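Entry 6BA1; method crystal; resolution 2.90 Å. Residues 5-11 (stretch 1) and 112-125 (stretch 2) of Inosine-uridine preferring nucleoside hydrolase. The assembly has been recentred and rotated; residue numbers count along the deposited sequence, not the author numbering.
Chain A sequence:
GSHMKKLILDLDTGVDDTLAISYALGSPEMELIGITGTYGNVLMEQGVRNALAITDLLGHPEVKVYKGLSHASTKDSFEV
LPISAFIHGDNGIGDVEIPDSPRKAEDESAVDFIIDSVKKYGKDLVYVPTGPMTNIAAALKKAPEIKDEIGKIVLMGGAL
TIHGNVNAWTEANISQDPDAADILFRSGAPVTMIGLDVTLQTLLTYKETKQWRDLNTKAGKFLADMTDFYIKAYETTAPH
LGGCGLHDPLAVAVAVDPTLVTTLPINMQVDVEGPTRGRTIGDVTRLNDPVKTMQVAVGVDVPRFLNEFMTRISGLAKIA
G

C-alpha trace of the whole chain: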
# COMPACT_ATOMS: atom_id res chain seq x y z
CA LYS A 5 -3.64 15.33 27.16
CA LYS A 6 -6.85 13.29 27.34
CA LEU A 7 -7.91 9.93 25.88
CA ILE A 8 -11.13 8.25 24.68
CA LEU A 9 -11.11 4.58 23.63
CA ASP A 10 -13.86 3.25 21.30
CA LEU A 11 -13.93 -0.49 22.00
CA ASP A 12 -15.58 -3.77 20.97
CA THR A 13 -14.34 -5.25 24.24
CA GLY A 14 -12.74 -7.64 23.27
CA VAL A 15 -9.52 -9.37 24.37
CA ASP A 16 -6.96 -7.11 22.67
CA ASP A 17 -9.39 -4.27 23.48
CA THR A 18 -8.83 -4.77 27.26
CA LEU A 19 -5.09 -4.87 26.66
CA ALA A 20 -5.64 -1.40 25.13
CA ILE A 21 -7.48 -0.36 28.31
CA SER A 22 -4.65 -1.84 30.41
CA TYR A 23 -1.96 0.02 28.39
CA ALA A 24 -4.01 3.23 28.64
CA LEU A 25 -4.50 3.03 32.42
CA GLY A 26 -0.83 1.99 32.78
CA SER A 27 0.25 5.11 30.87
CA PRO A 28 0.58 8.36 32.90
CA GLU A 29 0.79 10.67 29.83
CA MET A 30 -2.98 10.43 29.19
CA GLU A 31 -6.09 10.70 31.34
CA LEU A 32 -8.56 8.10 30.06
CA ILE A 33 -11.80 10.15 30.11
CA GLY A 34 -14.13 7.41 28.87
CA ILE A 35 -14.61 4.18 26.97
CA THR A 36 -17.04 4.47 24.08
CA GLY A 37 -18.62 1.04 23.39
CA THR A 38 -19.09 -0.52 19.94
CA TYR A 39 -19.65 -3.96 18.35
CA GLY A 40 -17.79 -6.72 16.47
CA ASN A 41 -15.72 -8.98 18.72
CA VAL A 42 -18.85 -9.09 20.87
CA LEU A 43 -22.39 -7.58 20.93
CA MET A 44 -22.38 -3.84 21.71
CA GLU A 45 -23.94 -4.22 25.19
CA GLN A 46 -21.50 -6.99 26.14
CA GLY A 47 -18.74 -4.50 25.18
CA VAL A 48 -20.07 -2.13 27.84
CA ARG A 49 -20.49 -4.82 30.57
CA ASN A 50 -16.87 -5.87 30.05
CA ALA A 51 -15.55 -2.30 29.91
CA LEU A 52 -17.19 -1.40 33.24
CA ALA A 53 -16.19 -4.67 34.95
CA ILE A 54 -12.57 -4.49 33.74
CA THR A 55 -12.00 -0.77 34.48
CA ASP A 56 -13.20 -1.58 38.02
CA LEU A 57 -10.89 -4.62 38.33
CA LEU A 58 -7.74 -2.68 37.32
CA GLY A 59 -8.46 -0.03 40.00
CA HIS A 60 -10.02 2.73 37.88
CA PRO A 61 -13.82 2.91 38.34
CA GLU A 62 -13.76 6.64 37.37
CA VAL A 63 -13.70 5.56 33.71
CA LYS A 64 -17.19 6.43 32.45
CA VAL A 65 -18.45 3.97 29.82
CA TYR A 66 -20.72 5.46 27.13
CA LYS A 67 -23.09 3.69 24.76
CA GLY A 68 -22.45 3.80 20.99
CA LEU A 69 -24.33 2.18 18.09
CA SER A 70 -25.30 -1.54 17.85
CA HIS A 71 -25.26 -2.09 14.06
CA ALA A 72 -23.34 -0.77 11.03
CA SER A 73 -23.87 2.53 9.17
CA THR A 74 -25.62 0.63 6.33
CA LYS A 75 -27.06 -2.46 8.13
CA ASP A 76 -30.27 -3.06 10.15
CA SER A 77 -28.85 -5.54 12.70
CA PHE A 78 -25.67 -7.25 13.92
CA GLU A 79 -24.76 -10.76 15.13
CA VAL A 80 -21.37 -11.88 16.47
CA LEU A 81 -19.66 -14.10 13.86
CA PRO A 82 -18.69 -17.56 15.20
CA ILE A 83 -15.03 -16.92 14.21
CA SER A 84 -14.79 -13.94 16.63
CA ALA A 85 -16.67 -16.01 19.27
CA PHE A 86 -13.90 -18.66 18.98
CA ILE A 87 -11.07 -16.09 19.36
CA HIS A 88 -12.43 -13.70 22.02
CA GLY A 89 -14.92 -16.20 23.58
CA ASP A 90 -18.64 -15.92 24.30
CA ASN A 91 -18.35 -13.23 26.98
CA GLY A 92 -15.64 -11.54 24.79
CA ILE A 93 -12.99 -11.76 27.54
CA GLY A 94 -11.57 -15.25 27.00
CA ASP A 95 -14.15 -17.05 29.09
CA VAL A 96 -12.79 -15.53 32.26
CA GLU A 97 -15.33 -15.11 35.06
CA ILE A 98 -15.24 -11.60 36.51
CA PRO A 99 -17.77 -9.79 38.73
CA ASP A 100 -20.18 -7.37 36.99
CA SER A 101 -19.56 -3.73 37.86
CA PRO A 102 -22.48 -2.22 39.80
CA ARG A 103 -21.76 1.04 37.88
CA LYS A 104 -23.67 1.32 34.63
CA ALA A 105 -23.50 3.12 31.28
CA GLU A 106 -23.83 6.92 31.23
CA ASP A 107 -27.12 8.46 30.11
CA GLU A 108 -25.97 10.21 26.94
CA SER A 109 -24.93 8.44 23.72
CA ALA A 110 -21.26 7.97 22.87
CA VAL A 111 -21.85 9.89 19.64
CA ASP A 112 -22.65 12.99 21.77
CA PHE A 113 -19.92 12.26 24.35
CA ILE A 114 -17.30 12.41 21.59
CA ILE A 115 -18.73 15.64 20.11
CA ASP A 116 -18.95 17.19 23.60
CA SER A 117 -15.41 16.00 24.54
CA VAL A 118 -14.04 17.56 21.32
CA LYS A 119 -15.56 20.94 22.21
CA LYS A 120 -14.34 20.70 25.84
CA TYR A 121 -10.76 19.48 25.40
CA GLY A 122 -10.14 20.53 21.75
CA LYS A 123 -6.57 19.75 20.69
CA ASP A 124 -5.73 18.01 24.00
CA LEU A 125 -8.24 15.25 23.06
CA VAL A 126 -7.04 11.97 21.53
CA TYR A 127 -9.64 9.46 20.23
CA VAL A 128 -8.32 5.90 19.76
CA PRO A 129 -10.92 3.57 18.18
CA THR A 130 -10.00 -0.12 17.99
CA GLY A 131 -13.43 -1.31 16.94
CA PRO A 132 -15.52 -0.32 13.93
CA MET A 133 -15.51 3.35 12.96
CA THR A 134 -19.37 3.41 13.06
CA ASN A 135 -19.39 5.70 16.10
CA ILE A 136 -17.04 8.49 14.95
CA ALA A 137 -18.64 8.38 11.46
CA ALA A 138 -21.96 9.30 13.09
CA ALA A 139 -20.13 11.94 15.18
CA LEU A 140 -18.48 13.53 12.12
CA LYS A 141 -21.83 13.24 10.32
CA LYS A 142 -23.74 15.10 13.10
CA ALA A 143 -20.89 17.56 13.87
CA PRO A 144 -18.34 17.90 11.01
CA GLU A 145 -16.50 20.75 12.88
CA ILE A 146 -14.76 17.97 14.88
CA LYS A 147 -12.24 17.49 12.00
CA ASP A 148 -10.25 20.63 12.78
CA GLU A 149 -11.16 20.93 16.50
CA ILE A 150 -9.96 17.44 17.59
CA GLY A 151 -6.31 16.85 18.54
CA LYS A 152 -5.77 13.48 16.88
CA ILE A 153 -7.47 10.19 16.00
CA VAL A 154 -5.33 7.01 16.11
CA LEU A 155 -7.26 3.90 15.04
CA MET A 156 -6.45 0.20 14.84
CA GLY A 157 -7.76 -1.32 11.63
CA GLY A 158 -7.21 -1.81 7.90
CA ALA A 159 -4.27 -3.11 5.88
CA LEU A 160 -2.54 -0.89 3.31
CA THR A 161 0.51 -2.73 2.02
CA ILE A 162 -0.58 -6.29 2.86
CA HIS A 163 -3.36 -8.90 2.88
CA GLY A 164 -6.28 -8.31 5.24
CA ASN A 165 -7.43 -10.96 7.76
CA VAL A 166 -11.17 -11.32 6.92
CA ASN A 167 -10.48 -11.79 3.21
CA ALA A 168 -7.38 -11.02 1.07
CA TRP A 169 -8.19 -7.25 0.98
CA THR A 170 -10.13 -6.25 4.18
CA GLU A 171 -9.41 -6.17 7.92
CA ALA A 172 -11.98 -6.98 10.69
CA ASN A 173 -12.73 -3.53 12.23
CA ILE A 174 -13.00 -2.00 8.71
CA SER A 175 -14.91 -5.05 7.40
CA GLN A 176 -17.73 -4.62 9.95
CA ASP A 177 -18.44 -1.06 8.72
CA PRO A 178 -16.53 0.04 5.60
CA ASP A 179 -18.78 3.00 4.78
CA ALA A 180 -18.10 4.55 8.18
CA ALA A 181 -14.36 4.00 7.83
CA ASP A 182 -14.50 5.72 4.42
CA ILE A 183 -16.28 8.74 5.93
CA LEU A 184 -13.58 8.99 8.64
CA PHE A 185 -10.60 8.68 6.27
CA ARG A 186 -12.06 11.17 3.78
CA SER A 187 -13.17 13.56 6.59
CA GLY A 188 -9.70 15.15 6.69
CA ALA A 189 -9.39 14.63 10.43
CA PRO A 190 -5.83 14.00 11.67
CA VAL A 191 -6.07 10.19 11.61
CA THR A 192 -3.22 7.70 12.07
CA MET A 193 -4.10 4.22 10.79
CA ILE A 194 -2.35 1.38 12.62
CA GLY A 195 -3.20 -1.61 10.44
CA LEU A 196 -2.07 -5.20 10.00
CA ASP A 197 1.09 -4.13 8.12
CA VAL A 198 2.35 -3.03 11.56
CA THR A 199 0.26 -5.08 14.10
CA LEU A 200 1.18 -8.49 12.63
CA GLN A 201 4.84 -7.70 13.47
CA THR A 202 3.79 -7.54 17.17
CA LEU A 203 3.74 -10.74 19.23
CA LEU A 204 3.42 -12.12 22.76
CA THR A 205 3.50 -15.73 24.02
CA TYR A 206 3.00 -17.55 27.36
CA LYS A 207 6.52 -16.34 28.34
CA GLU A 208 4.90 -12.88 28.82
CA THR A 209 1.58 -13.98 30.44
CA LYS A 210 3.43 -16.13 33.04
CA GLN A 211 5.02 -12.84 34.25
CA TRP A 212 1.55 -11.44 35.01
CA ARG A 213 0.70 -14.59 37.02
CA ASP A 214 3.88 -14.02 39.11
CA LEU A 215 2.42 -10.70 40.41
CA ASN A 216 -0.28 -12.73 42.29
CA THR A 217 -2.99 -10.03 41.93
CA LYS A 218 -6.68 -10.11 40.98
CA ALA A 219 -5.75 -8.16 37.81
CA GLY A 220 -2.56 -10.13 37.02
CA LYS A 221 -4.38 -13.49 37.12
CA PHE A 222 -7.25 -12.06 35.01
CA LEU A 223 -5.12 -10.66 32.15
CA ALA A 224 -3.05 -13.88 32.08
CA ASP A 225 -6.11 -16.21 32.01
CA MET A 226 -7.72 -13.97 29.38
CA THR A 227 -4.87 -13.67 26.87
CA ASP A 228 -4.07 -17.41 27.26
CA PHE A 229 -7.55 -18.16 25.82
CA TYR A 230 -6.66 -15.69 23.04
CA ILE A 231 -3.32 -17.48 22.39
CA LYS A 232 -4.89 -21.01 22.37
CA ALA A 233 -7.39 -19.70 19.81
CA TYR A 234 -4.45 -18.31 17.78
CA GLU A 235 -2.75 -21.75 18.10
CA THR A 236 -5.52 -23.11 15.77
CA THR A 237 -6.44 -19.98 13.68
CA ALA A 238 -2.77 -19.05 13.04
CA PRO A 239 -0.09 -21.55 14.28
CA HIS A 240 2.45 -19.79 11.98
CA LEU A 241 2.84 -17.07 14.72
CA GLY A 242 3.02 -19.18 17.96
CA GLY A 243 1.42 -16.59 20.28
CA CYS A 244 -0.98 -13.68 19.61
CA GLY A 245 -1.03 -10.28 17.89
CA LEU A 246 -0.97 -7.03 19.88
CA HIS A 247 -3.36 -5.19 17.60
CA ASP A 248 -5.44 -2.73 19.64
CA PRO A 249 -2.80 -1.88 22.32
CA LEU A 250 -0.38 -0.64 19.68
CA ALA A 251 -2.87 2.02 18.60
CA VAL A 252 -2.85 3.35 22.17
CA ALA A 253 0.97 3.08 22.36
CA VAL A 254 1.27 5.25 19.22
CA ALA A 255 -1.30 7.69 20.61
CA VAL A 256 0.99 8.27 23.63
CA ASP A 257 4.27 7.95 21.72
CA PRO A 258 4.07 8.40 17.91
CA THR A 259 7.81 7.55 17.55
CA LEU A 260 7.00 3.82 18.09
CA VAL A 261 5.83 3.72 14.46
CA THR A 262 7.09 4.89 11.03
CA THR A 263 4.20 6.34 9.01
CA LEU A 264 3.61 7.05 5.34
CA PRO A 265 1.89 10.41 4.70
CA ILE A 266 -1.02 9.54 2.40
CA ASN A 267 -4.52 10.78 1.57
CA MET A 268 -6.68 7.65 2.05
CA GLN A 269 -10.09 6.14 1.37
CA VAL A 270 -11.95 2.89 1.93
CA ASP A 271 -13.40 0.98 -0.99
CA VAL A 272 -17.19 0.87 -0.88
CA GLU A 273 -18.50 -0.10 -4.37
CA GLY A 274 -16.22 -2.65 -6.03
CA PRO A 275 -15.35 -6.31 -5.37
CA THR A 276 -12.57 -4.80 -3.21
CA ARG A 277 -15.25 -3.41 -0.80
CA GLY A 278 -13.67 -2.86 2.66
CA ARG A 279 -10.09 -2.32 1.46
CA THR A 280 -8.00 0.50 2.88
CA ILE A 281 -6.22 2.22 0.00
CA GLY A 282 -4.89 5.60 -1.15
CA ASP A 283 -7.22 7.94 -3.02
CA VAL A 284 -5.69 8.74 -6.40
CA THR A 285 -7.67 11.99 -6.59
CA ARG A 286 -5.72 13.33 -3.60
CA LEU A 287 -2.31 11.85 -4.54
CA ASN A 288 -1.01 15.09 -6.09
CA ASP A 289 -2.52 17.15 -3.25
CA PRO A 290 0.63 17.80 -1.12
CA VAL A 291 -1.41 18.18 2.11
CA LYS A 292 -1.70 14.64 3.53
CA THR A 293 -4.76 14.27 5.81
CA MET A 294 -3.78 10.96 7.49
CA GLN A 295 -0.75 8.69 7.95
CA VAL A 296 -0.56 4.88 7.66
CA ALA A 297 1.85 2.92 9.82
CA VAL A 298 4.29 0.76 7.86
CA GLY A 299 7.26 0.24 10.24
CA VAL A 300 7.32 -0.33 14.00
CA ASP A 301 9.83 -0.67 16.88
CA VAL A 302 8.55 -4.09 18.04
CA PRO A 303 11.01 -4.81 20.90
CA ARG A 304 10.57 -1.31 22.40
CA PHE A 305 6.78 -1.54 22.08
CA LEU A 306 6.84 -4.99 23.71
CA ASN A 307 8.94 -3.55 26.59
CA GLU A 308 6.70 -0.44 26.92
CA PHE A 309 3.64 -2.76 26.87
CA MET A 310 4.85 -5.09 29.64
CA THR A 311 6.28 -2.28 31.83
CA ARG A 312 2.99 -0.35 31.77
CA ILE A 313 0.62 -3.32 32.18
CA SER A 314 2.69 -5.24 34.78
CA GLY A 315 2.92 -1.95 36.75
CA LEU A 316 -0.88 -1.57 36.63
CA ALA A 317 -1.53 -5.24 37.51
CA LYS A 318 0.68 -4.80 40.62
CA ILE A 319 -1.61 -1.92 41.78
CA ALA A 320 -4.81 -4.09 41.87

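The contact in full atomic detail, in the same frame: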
# COMPACT_ATOMS: atom_id res chain seq x y z
N LYS A 5 -3.12 16.12 28.34
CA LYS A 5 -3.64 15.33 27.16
C LYS A 5 -4.61 14.27 27.64
O LYS A 5 -4.38 13.65 28.67
CB LYS A 5 -2.50 14.69 26.35
N LYS A 6 -5.69 14.07 26.88
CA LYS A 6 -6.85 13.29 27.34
C LYS A 6 -7.39 12.31 26.30
O LYS A 6 -7.55 12.66 25.13
CB LYS A 6 -7.96 14.24 27.77
CG LYS A 6 -7.49 15.31 28.74
CD LYS A 6 -8.63 15.86 29.57
CE LYS A 6 -8.14 16.89 30.57
NZ LYS A 6 -7.24 16.28 31.60
N LEU A 7 -7.72 11.10 26.75
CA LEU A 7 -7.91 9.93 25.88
C LEU A 7 -9.34 9.39 25.94
O LEU A 7 -9.92 9.29 27.01
CB LEU A 7 -6.93 8.84 26.32
CG LEU A 7 -7.01 7.44 25.72
CD1 LEU A 7 -6.97 7.49 24.20
CD2 LEU A 7 -5.86 6.58 26.24
N ILE A 8 -9.89 9.03 24.78
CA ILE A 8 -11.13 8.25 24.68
C ILE A 8 -10.83 7.00 23.86
O ILE A 8 -10.33 7.11 22.75
CB ILE A 8 -12.27 9.03 23.98
CG1 ILE A 8 -12.66 10.26 24.81
CG2 ILE A 8 -13.49 8.13 23.75
CD1 ILE A 8 -13.63 11.19 24.12
N LEU A 9 -11.13 5.82 24.40
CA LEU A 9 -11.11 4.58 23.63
C LEU A 9 -12.51 4.28 23.10
O LEU A 9 -13.50 4.62 23.74
CB LEU A 9 -10.60 3.42 24.49
CG LEU A 9 -9.27 3.65 25.23
CD1 LEU A 9 -8.85 2.40 25.97
CD2 LEU A 9 -8.17 4.08 24.29
N ASP A 10 -12.59 3.66 21.92
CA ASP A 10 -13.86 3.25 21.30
C ASP A 10 -13.71 1.76 21.02
O ASP A 10 -13.04 1.37 20.06
CB ASP A 10 -14.10 4.06 20.01
CG ASP A 10 -15.49 3.85 19.42
OD1 ASP A 10 -16.26 4.83 19.43
OD2 ASP A 10 -15.79 2.76 18.88
N LEU A 11 -14.31 0.93 21.87
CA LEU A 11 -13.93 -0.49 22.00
C LEU A 11 -15.06 -1.50 21.81
O LEU A 11 -16.16 -1.33 22.35
CB LEU A 11 -13.29 -0.72 23.37
CG LEU A 11 -12.14 0.20 23.76
CD1 LEU A 11 -11.69 -0.12 25.18
CD2 LEU A 11 -10.98 0.06 22.78
N ASP A 112 -22.62 11.66 21.14
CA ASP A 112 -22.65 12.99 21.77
C ASP A 112 -21.50 13.22 22.75
O ASP A 112 -21.03 14.35 22.88
CB ASP A 112 -23.98 13.23 22.49
CG ASP A 112 -25.17 13.28 21.55
OD1 ASP A 112 -25.04 13.79 20.42
OD2 ASP A 112 -26.25 12.81 21.98
N PHE A 113 -21.07 12.17 23.44
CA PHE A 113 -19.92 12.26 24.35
C PHE A 113 -18.65 12.66 23.62
O PHE A 113 -17.87 13.48 24.12
CB PHE A 113 -19.69 10.94 25.10
CG PHE A 113 -18.42 10.92 25.89
CD1 PHE A 113 -18.18 11.87 26.89
CD2 PHE A 113 -17.44 9.96 25.64
CE1 PHE A 113 -17.00 11.85 27.62
CE2 PHE A 113 -16.26 9.94 26.37
CZ PHE A 113 -16.04 10.89 27.36
N ILE A 114 -18.44 12.08 22.44
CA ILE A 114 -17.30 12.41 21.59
C ILE A 114 -17.38 13.88 21.16
O ILE A 114 -16.43 14.64 21.36
CB ILE A 114 -17.23 11.48 20.35
CG1 ILE A 114 -16.85 10.05 20.79
CG2 ILE A 114 -16.21 11.98 19.33
CD1 ILE A 114 -17.19 8.97 19.78
N ILE A 115 -18.53 14.28 20.62
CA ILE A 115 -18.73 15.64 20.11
C ILE A 115 -18.50 16.65 21.24
O ILE A 115 -17.81 17.66 21.05
CB ILE A 115 -20.14 15.83 19.51
CG1 ILE A 115 -20.35 14.94 18.28
CG2 ILE A 115 -20.39 17.29 19.13
CD1 ILE A 115 -21.80 14.62 17.98
N ASP A 116 -19.08 16.36 22.40
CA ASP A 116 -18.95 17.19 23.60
C ASP A 116 -17.48 17.26 24.06
O ASP A 116 -16.95 18.35 24.30
CB ASP A 116 -19.86 16.65 24.73
CG ASP A 116 -21.33 16.93 24.52
OD1 ASP A 116 -21.71 17.76 23.67
OD2 ASP A 116 -22.12 16.30 25.24
N SER A 117 -16.82 16.10 24.13
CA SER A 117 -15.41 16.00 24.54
C SER A 117 -14.47 16.78 23.61
O SER A 117 -13.47 17.34 24.06
CB SER A 117 -14.95 14.54 24.62
OG SER A 117 -15.62 13.85 25.65
N VAL A 118 -14.80 16.78 22.31
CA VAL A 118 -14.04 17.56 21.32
C VAL A 118 -14.15 19.05 21.62
O VAL A 118 -13.14 19.76 21.59
CB VAL A 118 -14.51 17.26 19.87
CG1 VAL A 118 -13.97 18.28 18.87
CG2 VAL A 118 -14.09 15.85 19.46
N LYS A 119 -15.35 19.53 21.90
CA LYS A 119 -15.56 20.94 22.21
C LYS A 119 -14.99 21.35 23.58
O LYS A 119 -14.58 22.50 23.74
CB LYS A 119 -17.03 21.35 22.05
CG LYS A 119 -17.33 21.92 20.66
CD LYS A 119 -18.50 21.26 19.94
CE LYS A 119 -18.31 21.38 18.43
NZ LYS A 119 -19.48 20.89 17.63
N LYS A 120 -14.94 20.42 24.53
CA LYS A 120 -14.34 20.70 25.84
C LYS A 120 -12.81 20.75 25.77
O LYS A 120 -12.21 21.78 26.09
CB LYS A 120 -14.76 19.67 26.91
CG LYS A 120 -14.31 20.06 28.31
CD LYS A 120 -15.26 19.60 29.42
CE LYS A 120 -14.87 20.24 30.73
NZ LYS A 120 -15.99 20.25 31.72
N TYR A 121 -12.21 19.65 25.33
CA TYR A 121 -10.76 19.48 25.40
C TYR A 121 -10.01 19.82 24.11
O TYR A 121 -8.78 19.86 24.12
CB TYR A 121 -10.43 18.07 25.89
CG TYR A 121 -11.10 17.75 27.20
CD1 TYR A 121 -10.76 18.45 28.37
CD2 TYR A 121 -12.12 16.79 27.29
CE1 TYR A 121 -11.39 18.17 29.58
CE2 TYR A 121 -12.75 16.52 28.50
CZ TYR A 121 -12.39 17.21 29.64
OH TYR A 121 -13.01 16.93 30.83
N GLY A 122 -10.74 20.05 23.01
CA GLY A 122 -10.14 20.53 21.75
C GLY A 122 -8.95 19.71 21.27
O GLY A 122 -9.07 18.51 21.03
N LYS A 123 -7.80 20.37 21.17
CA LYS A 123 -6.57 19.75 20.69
C LYS A 123 -5.80 18.94 21.74
O LYS A 123 -4.79 18.32 21.40
CB LYS A 123 -5.68 20.79 20.01
CG LYS A 123 -6.29 21.31 18.71
CD LYS A 123 -5.32 21.35 17.53
CE LYS A 123 -6.08 21.30 16.22
NZ LYS A 123 -5.29 21.86 15.09
N ASP A 124 -6.25 18.94 22.99
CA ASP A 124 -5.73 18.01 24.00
C ASP A 124 -6.40 16.63 23.92
O ASP A 124 -5.90 15.68 24.53
CB ASP A 124 -5.89 18.59 25.42
CG ASP A 124 -5.11 19.89 25.62
OD1 ASP A 124 -4.13 20.14 24.89
OD2 ASP A 124 -5.49 20.67 26.54
N LEU A 125 -7.51 16.52 23.19
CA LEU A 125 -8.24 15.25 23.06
C LEU A 125 -7.62 14.31 22.03
O LEU A 125 -7.25 14.73 20.94
CB LEU A 125 -9.72 15.48 22.69
CG LEU A 125 -10.60 14.23 22.59
CD1 LEU A 125 -10.79 13.57 23.93
CD2 LEU A 125 -11.95 14.59 21.97

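Contact between strand 6-11 and the segment 112-125 of the nucleoside hydrolase, in which a helix leads through a short turn to Leu125, the neighbour of Lys6 in the sheet. The strand and the helix run nearly antiparallel, with 165° between their directions and a closest approach of 10.8 Å between axes, a spacing that leaves room for a layer of side chains. Together the two stretches bury 443 Å².

The backbones pair through a parallel bridge between Lys6 and Leu125, their CA atoms 4.9 Å apart. The one hydrogen bond across the contact runs from Lys6 N to Asp124 O (2.9 Å, 162° at the hydrogen), nearly straight. Two CA-H...O contacts accompany it: Lys5 CA lies 3.5 Å from Asp124 O, and Leu125 CA lies 3.4 Å from Lys6 O. Asp124 O thus receives both an amide and a CA-H from consecutive residues. Lys6 O also comes within 3.5 Å of Asp124 O, but both are acceptors, so no hydrogen bond joins them.

In the turn before the bridge, helical hydrogen bonding continues to Gly122, whose N is 2.8 Å from Val118 O. Gly122 then leaves helical geometry with phi 51° and psi -119°; a positive phi by itself favours glycine. Asp124 N, in the 3-10 segment, donates to Tyr121 O at 2.9 Å, and a weak bond from Leu125 N to Gly122 O at 3.3 Å follows. Past this turn the chain runs back, and Asp124 and Leu125 lie beside Lys5 and Lys6.

The side chain of Lys6 crosses one face of the Tyr121 ring. Its CD sits 3.7 Å from the ring centroid, 18° off the normal, and 3.6 Å from Tyr121 CD1, a CH-pi contact made by the aliphatic part of the chain. The charged end reaches beyond the ring, and NZ is hydrogen-bonded elsewhere in the structure. Of the residues in the helix, Tyr121 has the most surface covered by the strand.

Apolar packing centres on Ile8, which, with CB directed toward the other stretch, carries the largest covered area of any residue here. Its chi1 m, chi2 t conformation places CD1 among three neighbours: Phe113 CE2 at 3.7 Å, Ser117 CB at 3.6 Å and Leu125 CD1 at 3.7 Å. The same methyl therefore touches both the helix and the residue that pairs with Lys6; it approaches the Phe113 ring obliquely. The hydroxyl of Ser117 is engaged within the helix, where OG donates to Phe113 O at 2.7 Å, while its CB faces the methyl. Leu7, by contrast, points away and makes no contact with the helical segment.

Contact thins beyond Ile8. Asp10 projects sideways, but its end comes nearer, with OD1 4.3 Å from Ile114 CD1, a loose approach of a carboxylate oxygen to a methyl. Leu9 and Leu11 are out of reach.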